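Local coordinates for protein LC-Est1C (Uncultured organism, PDB 3WYD) that hydrolyses carboxylic esters as the C-terminal esterase domain of a metagenome-derived enzyme with the alpha/beta hydrolase fold, at residues I97-V100 with R101-K105; V200-R203 with T204-D207. One frame throughout, in Å; residues are numbered along the deposited sequence.

Interaction 1 (I97-V100 with R101-K105); sequences IAEV and RRDYK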
ATOM      1  N   ILE A  97      18.978  -2.175  -7.485  1.00 18.01           N
ATOM      2  CA  ILE A  97      19.670  -3.428  -7.712  1.00 17.01           C
ATOM      3  C   ILE A  97      20.878  -3.207  -8.632  1.00 16.01           C
ATOM      4  O   ILE A  97      21.949  -3.757  -8.378  1.00 16.84           O
ATOM      5  CB  ILE A  97      18.719  -4.557  -8.265  1.00 15.48           C
ATOM      6  CG1 ILE A  97      17.689  -4.971  -7.195  1.00 19.08           C
ATOM      7  CG2 ILE A  97      19.522  -5.783  -8.744  1.00 16.29           C
ATOM      8  CD1 ILE A  97      16.447  -5.727  -7.762  1.00 17.96           C
ATOM      9  N   ALA A  98      20.679  -2.452  -9.720  1.00 20.34           N
ATOM     10  CA  ALA A  98      21.732  -2.298 -10.715  1.00 20.61           C
ATOM     11  C   ALA A  98      22.884  -1.511 -10.109  1.00 20.75           C
ATOM     12  O   ALA A  98      24.043  -1.897 -10.288  1.00 23.65           O
ATOM     13  CB  ALA A  98      21.202  -1.628 -11.988  1.00 20.61           C
ATOM     14  N   GLU A  99      22.575  -0.506  -9.306  1.00 20.02           N
ATOM     15  CA  GLU A  99      23.660   0.249  -8.663  1.00 19.43           C
ATOM     16  C   GLU A  99      24.450  -0.629  -7.681  1.00 20.35           C
ATOM     17  O   GLU A  99      25.672  -0.604  -7.629  1.00 19.92           O
ATOM     18  CB  GLU A  99      23.121   1.463  -7.950  1.00 20.50           C
ATOM     19  CG  GLU A  99      24.210   2.342  -7.385  1.00 21.41           C
ATOM     20  CD  GLU A  99      23.629   3.629  -6.857  1.00 25.37           C
ATOM     21  OE1 GLU A  99      23.429   4.555  -7.660  1.00 35.41           O
ATOM     22  OE2 GLU A  99      23.342   3.705  -5.647  1.00 28.74           O
ATOM     23  N   VAL A 100      23.749  -1.418  -6.870  1.00 17.09           N
ATOM     24  CA  VAL A 100      24.443  -2.275  -5.945  1.00 17.43           C
ATOM     25  C   VAL A 100      25.329  -3.274  -6.697  1.00 19.70           C
ATOM     26  O   VAL A 100      26.429  -3.581  -6.257  1.00 19.58           O
ATOM     27  CB  VAL A 100      23.451  -2.992  -4.970  1.00 17.59           C
ATOM     28  CG1 VAL A 100      24.142  -4.046  -4.161  1.00 16.82           C
ATOM     29  CG2 VAL A 100      22.763  -1.947  -4.066  1.00 17.97           C
ATOM     30  N   ARG A 101      24.832  -3.806  -7.821  1.00 16.44           N
ATOM     31  CA  ARG A 101      25.603  -4.785  -8.581  1.00 19.36           C
ATOM     32  C   ARG A 101      26.835  -4.175  -9.265  1.00 19.35           C
ATOM     33  O   ARG A 101      27.850  -4.857  -9.376  1.00 20.96           O
ATOM     34  CB  ARG A 101      24.717  -5.503  -9.605  1.00 16.80           C
ATOM     35  CG  ARG A 101      23.608  -6.327  -8.954  1.00 17.57           C
ATOM     36  CD  ARG A 101      22.714  -6.948 -10.029  1.00 20.98           C
ATOM     37  NE  ARG A 101      23.370  -8.055 -10.732  1.00 23.19           N
ATOM     38  CZ  ARG A 101      22.748  -8.797 -11.644  1.00 24.00           C
ATOM     39  NH1 ARG A 101      21.523  -8.462 -12.009  1.00 20.80           N
ATOM     40  NH2 ARG A 101      23.353  -9.846 -12.183  1.00 29.18           N
ATOM     41  N   ARG A 102      26.770  -2.869  -9.531  1.00 21.59           N
ATOM     42  CA  ARG A 102      27.944  -2.085  -9.981  1.00 23.08           C
ATOM     43  C   ARG A 102      28.975  -1.928  -8.862  1.00 24.06           C
ATOM     44  O   ARG A 102      30.183  -2.135  -9.069  1.00 25.40           O
ATOM     45  CB  ARG A 102      27.521  -0.709 -10.508  1.00 24.30           C
ATOM     46  CG  ARG A 102      26.976  -0.729 -11.944  1.00 29.36           C
ATOM     47  CD  ARG A 102      26.973   0.659 -12.595  1.00 31.21           C
ATOM     48  NE  ARG A 102      26.122   1.625 -11.895  1.00 34.56           N
ATOM     49  CZ  ARG A 102      24.794   1.629 -11.964  1.00 37.49           C
ATOM     50  NH1 ARG A 102      24.173   0.731 -12.717  1.00 36.18           N
ATOM     51  NH2 ARG A 102      24.085   2.541 -11.303  1.00 35.08           N
ATOM     52  N   ASP A 103      28.487  -1.580  -7.677  1.00 21.54           N
ATOM     53  CA  ASP A 103      29.343  -1.163  -6.562  1.00 20.21           C
ATOM     54  C   ASP A 103      29.948  -2.295  -5.762  1.00 20.25           C
ATOM     55  O   ASP A 103      31.005  -2.135  -5.145  1.00 21.88           O
ATOM     56  CB  ASP A 103      28.554  -0.258  -5.626  1.00 19.43           C
ATOM     57  CG  ASP A 103      28.218   1.067  -6.241  1.00 23.13           C
ATOM     58  OD1 ASP A 103      28.779   1.409  -7.318  1.00 26.90           O
ATOM     59  OD2 ASP A 103      27.385   1.777  -5.645  1.00 24.55           O
ATOM     60  N   TYR A 104      29.261  -3.442  -5.730  1.00 18.63           N
ATOM     61  CA  TYR A 104      29.651  -4.582  -4.922  1.00 19.50           C
ATOM     62  C   TYR A 104      29.747  -5.801  -5.820  1.00 19.01           C
ATOM     63  O   TYR A 104      29.048  -5.835  -6.844  1.00 19.44           O
ATOM     64  CB  TYR A 104      28.574  -4.847  -3.829  1.00 19.81           C
ATOM     65  CG  TYR A 104      28.522  -3.738  -2.801  1.00 17.74           C
ATOM     66  CD1 TYR A 104      29.372  -3.796  -1.704  1.00 20.39           C
ATOM     67  CD2 TYR A 104      27.846  -2.552  -3.070  1.00 17.60           C
ATOM     68  CE1 TYR A 104      29.467  -2.730  -0.841  1.00 18.33           C
ATOM     69  CE2 TYR A 104      27.941  -1.450  -2.199  1.00 20.51           C
ATOM     70  CZ  TYR A 104      28.745  -1.584  -1.084  1.00 18.52           C
ATOM     71  OH  TYR A 104      28.869  -0.511  -0.216  1.00 22.48           O
ATOM     72  N   LYS A 105      30.491  -6.818  -5.378  1.00 17.83           N
ATOM     73  CA  LYS A 105      30.538  -8.098  -6.082  1.00 17.88           C
ATOM     74  C   LYS A 105      29.345  -8.931  -5.692  1.00 17.44           C
ATOM     75  O   LYS A 105      29.318  -9.510  -4.617  1.00 18.62           O
ATOM     76  CB  LYS A 105      31.822  -8.883  -5.789  1.00 19.99           C
ATOM     77  CG  LYS A 105      33.059  -8.242  -6.406  1.00 29.89           C
ATOM     78  CD  LYS A 105      34.241  -9.187  -6.325  1.00 31.79           C
ATOM     79  CE  LYS A 105      34.120 -10.316  -7.345  1.00 36.58           C
ATOM     80  NZ  LYS A 105      34.615  -9.875  -8.687  1.00 39.04           N
TER

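Interaction 2 (V200-R203 with T204-D207); sequences VAAR and TFKD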
ATOM      1  N   VAL A 200       3.654 -11.273  11.970  1.00 16.56           N
ATOM      2  CA  VAL A 200       4.196 -12.377  11.203  1.00 13.84           C
ATOM      3  C   VAL A 200       5.541 -12.078  10.581  1.00 15.26           C
ATOM      4  O   VAL A 200       6.196 -13.022  10.126  1.00 13.64           O
ATOM      5  CB  VAL A 200       3.220 -12.870  10.108  1.00 13.75           C
ATOM      6  CG1 VAL A 200       1.912 -13.430  10.705  1.00 15.09           C
ATOM      7  CG2 VAL A 200       2.939 -11.749   9.128  1.00 15.27           C
ATOM      8  N   ALA A 201       5.922 -10.798  10.481  1.00 15.27           N
ATOM      9  CA  ALA A 201       7.116 -10.422   9.717  1.00 15.37           C
ATOM     10  C   ALA A 201       8.429 -10.769  10.426  1.00 15.59           C
ATOM     11  O   ALA A 201       9.157 -11.676  10.016  1.00 14.39           O
ATOM     12  CB  ALA A 201       7.070  -8.947   9.366  1.00 16.96           C
ATOM     13  N   ALA A 202       8.708 -10.123  11.547  1.00 15.87           N
ATOM     14  CA  ALA A 202       9.963 -10.453  12.235  1.00 14.47           C
ATOM     15  C   ALA A 202       9.995 -11.912  12.720  1.00 14.92           C
ATOM     16  O   ALA A 202      11.058 -12.534  12.665  1.00 17.24           O
ATOM     17  CB  ALA A 202      10.216  -9.500  13.399  1.00 17.41           C
ATOM     18  N   ARG A 203       8.830 -12.479  13.063  1.00 16.07           N
ATOM     19  CA  ARG A 203       8.678 -13.890  13.470  1.00 18.35           C
ATOM     20  C   ARG A 203       9.312 -14.859  12.445  1.00 16.84           C
ATOM     21  O   ARG A 203       9.846 -15.918  12.783  1.00 18.45           O
ATOM     22  CB  ARG A 203       7.169 -14.219  13.562  1.00 18.85           C
ATOM     23  CG  ARG A 203       6.907 -15.674  13.851  1.00 25.30           C
ATOM     24  CD  ARG A 203       5.462 -16.006  13.620  1.00 26.27           C
ATOM     25  NE  ARG A 203       5.156 -17.372  13.999  1.00 27.78           N
ATOM     26  CZ  ARG A 203       4.485 -17.675  15.112  1.00 25.29           C
ATOM     27  NH1 ARG A 203       4.019 -16.689  15.873  1.00 23.26           N
ATOM     28  NH2 ARG A 203       4.135 -18.927  15.354  1.00 29.88           N
ATOM     29  N   THR A 204       9.236 -14.484  11.168  1.00 12.79           N
ATOM     30  CA  THR A 204       9.640 -15.410  10.107  1.00 13.08           C
ATOM     31  C   THR A 204      10.937 -14.994   9.387  1.00 13.77           C
ATOM     32  O   THR A 204      11.259 -15.568   8.340  1.00 12.41           O
ATOM     33  CB  THR A 204       8.521 -15.672   9.065  1.00 12.34           C
ATOM     34  OG1 THR A 204       8.078 -14.434   8.486  1.00 12.63           O
ATOM     35  CG2 THR A 204       7.334 -16.430   9.700  1.00 12.84           C
ATOM     36  N   PHE A 205      11.661 -13.999   9.900  1.00 13.47           N
ATOM     37  CA  PHE A 205      12.948 -13.672   9.295  1.00 13.47           C
ATOM     38  C   PHE A 205      13.853 -14.889   9.188  1.00 13.60           C
ATOM     39  O   PHE A 205      14.522 -15.070   8.165  1.00 13.96           O
ATOM     40  CB  PHE A 205      13.684 -12.563  10.026  1.00 12.42           C
ATOM     41  CG  PHE A 205      13.046 -11.217   9.900  1.00 13.61           C
ATOM     42  CD1 PHE A 205      12.194 -10.906   8.851  1.00 11.02           C
ATOM     43  CD2 PHE A 205      13.395 -10.206  10.795  1.00 16.35           C
ATOM     44  CE1 PHE A 205      11.593  -9.637   8.782  1.00 12.70           C
ATOM     45  CE2 PHE A 205      12.888  -8.928  10.681  1.00 16.98           C
ATOM     46  CZ  PHE A 205      11.981  -8.625   9.669  1.00 17.53           C
ATOM     47  N   LYS A 206      13.833 -15.754  10.198  1.00 15.42           N
ATOM     48  CA  LYS A 206      14.672 -16.961  10.123  1.00 15.04           C
ATOM     49  C   LYS A 206      14.264 -17.859   8.979  1.00 14.27           C
ATOM     50  O   LYS A 206      15.116 -18.404   8.285  1.00 15.48           O
ATOM     51  CB  LYS A 206      14.603 -17.757  11.457  1.00 17.98           C
ATOM     52  CG  LYS A 206      15.524 -18.980  11.467  1.00 25.89           C
ATOM     53  CD  LYS A 206      15.417 -19.751  12.793  1.00 36.26           C
ATOM     54  CE  LYS A 206      16.405 -20.907  12.855  1.00 37.34           C
ATOM     55  NZ  LYS A 206      16.099 -21.955  11.843  1.00 43.03           N
ATOM     56  N   ASP A 207      12.953 -18.014   8.788  1.00 15.00           N
ATOM     57  CA  ASP A 207      12.450 -18.873   7.735  1.00 13.42           C
ATOM     58  C   ASP A 207      12.808 -18.271   6.364  1.00 13.97           C
ATOM     59  O   ASP A 207      13.100 -18.995   5.422  1.00 13.92           O
ATOM     60  CB  ASP A 207      10.941 -18.995   7.861  1.00 15.18           C
ATOM     61  CG  ASP A 207      10.524 -19.559   9.207  1.00 17.95           C
ATOM     62  OD1 ASP A 207      10.548 -20.797   9.329  1.00 21.93           O
ATOM     63  OD2 ASP A 207      10.187 -18.772  10.122  1.00 21.95           O
TER
HETATM   64  O   HOH W   1      12.917 -14.908  12.888  1.00 21.61           O

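Interaction 1 (I97-V100 with R101-K105)
The CG2 methyl of Ile97 lies alongside the aliphatic part of Arg101, 3.6 Å from its CD, the two side chains pointing the same way. Val100 CG1, anti to its backbone N (chi1 171°), reaches Tyr104 CD2 at 4.1 Å, while Val100 O sits in the plane of the Tyr104 ring at its edge. Val100 and Tyr104 both rest on Leu25 of strand 23-26.

The charged side chains meet loosely. Arg102 bends at chi3 (-62°), folding its guanidinium back along the helix with one face turned to Ala98 O and to Glu99 CA, which lies near the rim, 3.5 Å from Arg102 NH2. Glu99 OE1 stays 4.2 Å from Arg102 NH2, beyond salt-bridge range, the two planes nearly perpendicular; Glu99 OE2 instead hydrogen-bonds Tyr23. Glu99 OE2 also lies 4.5 Å from Asp103 OD2, where like charges probably oppose each other mildly.

Four successive i to i+4 backbone bonds run beneath these contacts, from Arg101 N to Ile97 O through Tyr104 N to Val100 O, each of these two 2.9 Å.

Tyr104 then leaves helical geometry, making this the C-terminal end of an alpha-helix packed on the central sheet of an alpha/beta hydrolase.

Interaction 2 (V200-R203 with T204-D207)
Phe205 lays its ring flat over the backbone of Ala202: Ala202 CA stands 3.6 Å from the ring centroid and only 9° off the normal, a CH-pi contact over the face. The Ala202 methyl lies over the same face, toward one side of the ring, with CB 3.9 Å from Phe205 CE2. With CG beside its backbone N (chi1 -69°), Phe205 turns the ring back over the preceding turn, where CD1 also approaches Ala201 O.

Thr204 makes the other close contact. Its hydroxyl donates to Val200 O at 2.9 Å, in the carbonyl plane; chi1 of 57° sets OG1 between the backbone N and carbonyl carbon, facing that acceptor. Thr204 N bonds Ala201 O at 3.0 Å and Phe205 N bonds Ala202 O at 3.2 Å, both i to i+3 and both with the donor well above the carbonyl plane. Water 1 donates to Ala202 O and accepts from Lys206 N, each at 3.0 Å, bridging the junction between the weakly bonded helix 199-203 and helix 205-213.

Farther out, Phe62 of helix 57-69 meets the Phe205 ring edge-to-face, and Tyr57 touches both Ala201 and Phe205. Val200 and Thr204 pack on Val160 and Ile192 of strands 157-162 and 187-192.

Chemically, the side-chain hydroxyl takes up the carbonyl of buried Val200 where the i to i+4 pattern gives way, and the water supplies an acceptor for Lys206 N. Both polar groups thus find partners at the break before helix 205-213, while the aromatic ring lies against Ala202.

Interaction 1 comes first along the chain, at the end of helix 88-103; interaction 2 follows near the C-terminus, where helix 199-203 passes into helix 205-213. Their centres are 26 Å apart, on opposite sides of the chain's centre, and their nearest atoms remain about 18 Å apart. The mixed central sheet relates them: 97-105 packs toward its 23-26 edge and on strand 37-43, whereas 200-207 covers strands 157-162 and 187-192 near the other edge. Interaction 2 begins three residues after His197, which with Ser117 and Asp165 probably forms the esterase's catalytic triad.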